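Local coordinates for cystathionine beta-lyase family protein, YNBB B.subtilis ortholog (Clostridium acetobutylicum, PDB 3HVY) that is a putative PLP-dependent cystathionine beta-lyase family enzyme, probably cleaving a carbon-sulfur bond of sulfur amino acids, and is possibly involved in aluminium resistance, at residues D347-I352 / A393-R398. Sequence-based numbering, arbitrary orientation.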
ATOM      1  N   ASP D 347     -16.091 -29.370  19.094  1.00 35.29           N
ATOM      2  CA  ASP D 347     -16.040 -30.028  17.808  1.00 36.00           C
ATOM      3  C   ASP D 347     -16.649 -29.149  16.716  1.00 36.34           C
ATOM      4  O   ASP D 347     -16.149 -29.115  15.604  1.00 31.32           O
ATOM      5  CB  ASP D 347     -16.755 -31.378  17.856  1.00 36.83           C
ATOM      6  CG  ASP D 347     -15.930 -32.478  18.574  1.00 46.08           C
ATOM      7  OD1 ASP D 347     -14.783 -32.197  19.017  1.00 35.44           O
ATOM      8  OD2 ASP D 347     -16.437 -33.632  18.678  1.00 41.79           O
ATOM      9  N   PHE D 348     -17.735 -28.448  17.036  1.00 36.33           N
ATOM     10  CA  PHE D 348     -18.433 -27.637  16.044  1.00 35.48           C
ATOM     11  C   PHE D 348     -17.563 -26.445  15.623  1.00 33.74           C
ATOM     12  O   PHE D 348     -17.430 -26.139  14.409  1.00 32.03           O
ATOM     13  CB  PHE D 348     -19.779 -27.146  16.587  1.00 33.71           C
ATOM     14  CG  PHE D 348     -20.560 -26.314  15.589  1.00 32.27           C
ATOM     15  CD1 PHE D 348     -21.433 -26.935  14.703  1.00 33.17           C
ATOM     16  CD2 PHE D 348     -20.437 -24.924  15.561  1.00 35.24           C
ATOM     17  CE1 PHE D 348     -22.169 -26.180  13.770  1.00 31.36           C
ATOM     18  CE2 PHE D 348     -21.155 -24.159  14.636  1.00 36.86           C
ATOM     19  CZ  PHE D 348     -22.029 -24.802  13.748  1.00 32.63           C
ATOM     20  N   ILE D 349     -16.984 -25.787  16.627  1.00 35.25           N
ATOM     21  CA  ILE D 349     -16.121 -24.612  16.412  1.00 34.34           C
ATOM     22  C   ILE D 349     -14.871 -24.996  15.643  1.00 34.94           C
ATOM     23  O   ILE D 349     -14.524 -24.329  14.651  1.00 31.28           O
ATOM     24  CB  ILE D 349     -15.837 -23.856  17.717  1.00 37.38           C
ATOM     25  CG1 ILE D 349     -17.183 -23.253  18.209  1.00 39.75           C
ATOM     26  CG2 ILE D 349     -14.855 -22.726  17.504  1.00 29.28           C
ATOM     27  CD1 ILE D 349     -17.076 -22.208  19.235  1.00 41.91           C
ATOM     28  N   LYS D 350     -14.247 -26.103  16.026  1.00 33.42           N
ATOM     29  CA  LYS D 350     -13.100 -26.614  15.273  1.00 36.94           C
ATOM     30  C   LYS D 350     -13.479 -26.934  13.815  1.00 36.07           C
ATOM     31  O   LYS D 350     -12.688 -26.721  12.882  1.00 33.86           O
ATOM     32  CB  LYS D 350     -12.509 -27.844  15.953  1.00 36.70           C
ATOM     33  CG  LYS D 350     -11.693 -27.552  17.208  1.00 37.17           C
ATOM     34  CD  LYS D 350     -11.275 -28.900  17.872  1.00 47.39           C
ATOM     35  CE  LYS D 350     -10.239 -28.774  18.993  1.00 58.61           C
ATOM     36  NZ  LYS D 350      -8.797 -29.069  18.582  1.00 63.41           N
ATOM     37  N   GLY D 351     -14.686 -27.426  13.606  1.00 35.27           N
ATOM     38  CA  GLY D 351     -15.140 -27.731  12.268  1.00 32.17           C
ATOM     39  C   GLY D 351     -15.257 -26.467  11.442  1.00 34.89           C
ATOM     40  O   GLY D 351     -14.934 -26.479  10.258  1.00 32.26           O
ATOM     41  N   ILE D 352     -15.694 -25.369  12.072  1.00 32.35           N
ATOM     42  CA  ILE D 352     -15.794 -24.093  11.387  1.00 33.94           C
ATOM     43  C   ILE D 352     -14.408 -23.670  10.918  1.00 33.57           C
ATOM     44  O   ILE D 352     -14.235 -23.283   9.777  1.00 30.43           O
ATOM     45  CB  ILE D 352     -16.452 -22.984  12.252  1.00 30.49           C
ATOM     46  CG1 ILE D 352     -17.932 -23.307  12.476  1.00 32.55           C
ATOM     47  CG2 ILE D 352     -16.346 -21.568  11.534  1.00 32.50           C
ATOM     48  CD1 ILE D 352     -18.799 -23.373  11.223  1.00 30.06           C
ATOM     49  N   ALA D 393     -16.504 -18.178  14.442  1.00 31.26           N
ATOM     50  CA  ALA D 393     -17.327 -18.654  15.533  1.00 31.09           C
ATOM     51  C   ALA D 393     -16.493 -18.553  16.799  1.00 33.41           C
ATOM     52  O   ALA D 393     -15.260 -18.559  16.754  1.00 32.11           O
ATOM     53  CB  ALA D 393     -17.728 -20.075  15.310  1.00 27.56           C
ATOM     54  N   ASP D 394     -17.172 -18.449  17.927  1.00 33.56           N
ATOM     55  CA  ASP D 394     -16.503 -18.369  19.227  1.00 34.21           C
ATOM     56  C   ASP D 394     -17.447 -18.737  20.337  1.00 35.87           C
ATOM     57  O   ASP D 394     -18.671 -18.754  20.144  1.00 36.96           O
ATOM     58  CB  ASP D 394     -15.920 -16.979  19.482  1.00 37.44           C
ATOM     59  CG  ASP D 394     -16.891 -15.852  19.148  1.00 46.72           C
ATOM     60  OD1 ASP D 394     -16.971 -15.420  17.972  1.00 65.99           O
ATOM     61  OD2 ASP D 394     -17.540 -15.363  20.076  1.00 52.42           O
ATOM     62  N   ALA D 395     -16.887 -19.007  21.522  1.00 35.63           N
ATOM     63  CA  ALA D 395     -17.682 -19.427  22.641  1.00 38.44           C
ATOM     64  C   ALA D 395     -16.873 -19.448  23.911  1.00 38.81           C
ATOM     65  O   ALA D 395     -15.765 -19.960  23.918  1.00 39.93           O
ATOM     66  CB  ALA D 395     -18.233 -20.848  22.385  1.00 35.34           C
ATOM     67  N   PRO D 396     -17.427 -18.908  24.990  1.00 40.99           N
ATOM     68  CA  PRO D 396     -16.847 -19.249  26.298  1.00 40.44           C
ATOM     69  C   PRO D 396     -17.181 -20.672  26.665  1.00 42.80           C
ATOM     70  O   PRO D 396     -18.284 -21.150  26.393  1.00 38.45           O
ATOM     71  CB  PRO D 396     -17.567 -18.314  27.250  1.00 43.84           C
ATOM     72  CG  PRO D 396     -18.837 -17.990  26.589  1.00 45.84           C
ATOM     73  CD  PRO D 396     -18.548 -17.968  25.115  1.00 42.33           C
ATOM     74  N   ILE D 397     -16.253 -21.366  27.319  1.00 44.48           N
ATOM     75  CA  ILE D 397     -16.504 -22.752  27.678  1.00 44.01           C
ATOM     76  C   ILE D 397     -17.157 -22.773  29.055  1.00 44.08           C
ATOM     77  O   ILE D 397     -16.476 -22.721  30.084  1.00 40.64           O
ATOM     78  CB  ILE D 397     -15.219 -23.597  27.652  1.00 43.80           C
ATOM     79  CG1 ILE D 397     -14.562 -23.522  26.269  1.00 48.32           C
ATOM     80  CG2 ILE D 397     -15.525 -25.051  27.936  1.00 41.11           C
ATOM     81  CD1 ILE D 397     -15.387 -24.251  25.208  1.00 47.58           C
ATOM     82  N   ARG D 398     -18.487 -22.796  29.048  1.00 41.58           N
ATOM     83  CA  ARG D 398     -19.282 -22.913  30.277  1.00 42.25           C
ATOM     84  C   ARG D 398     -20.659 -23.400  29.886  1.00 41.20           C
ATOM     85  O   ARG D 398     -21.127 -23.149  28.738  1.00 37.82           O
ATOM     86  CB  ARG D 398     -19.413 -21.576  30.992  1.00 40.57           C
ATOM     87  CG  ARG D 398     -19.689 -20.377  30.085  1.00 46.33           C
ATOM     88  CD  ARG D 398     -20.214 -19.215  30.902  1.00 48.81           C
ATOM     89  NE  ARG D 398     -19.710 -17.906  30.473  1.00 58.38           N
ATOM     90  CZ  ARG D 398     -20.369 -17.001  29.736  1.00 66.67           C
ATOM     91  NH1 ARG D 398     -21.606 -17.212  29.264  1.00 75.41           N
ATOM     92  NH2 ARG D 398     -19.771 -15.852  29.458  1.00 63.81           N
TER
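Ile349 and Ile352 face Ala393 and Ala395 where the axis of segment 347-352 passes 8.4 Å from that of 393-396, at 154° between their N-to-C directions, which is nearly antiparallel. The first segment belongs to helix 342-354 and the second to strand 392-396, so the arrangement is a helix laid on the antiparallel five-stranded sheet near the C-terminal end of the chain, consistent with the small domain of a fold-type I PLP enzyme. The alanine methyls on the strand are consistent with the close approach: the CA atoms of Ile349 and Ala393 are 6.1 Å apart. No hydrogen bond joins the two segments, which leaves apolar contact to hold them.

Ile349 carries most of it, touching three strand residues, Ala393, Asp394 and Ala395. Its CG1 branch lies anti to the carbonyl carbon (chi1 -66°), and from there CD1 extends (chi2 -164°) to the strand, where it meets Ala395 CB at 3.6 Å and the carbonyl carbon C of Asp394 at 3.7 Å. The methyl therefore touches both a side chain and the peptide backbone between two inward-pointing alanines. The other branch, CG2, is turned to the Ala393 end, 4.3 Å from Ala393 O.

Between those alanines, Asp394 points its CB away from the helix, and its OD2 is hydrogen-bonded to Tyr188 OH. Strand 376-379 widens the apolar floor, with Ile377 against Ile349 and Ala379 against Ile352, while Ala421 of helix 411-422 also touches Ile352. All four residues that build the apolar interface are buried, and no other subunit reaches either segment. Three residues further along the helix, Ile352 touches Ala393 alone: its CG2 approaches Ala393 CB at 4.3 Å, the same methyl that Ile349 CG1 reaches at 4.3 Å.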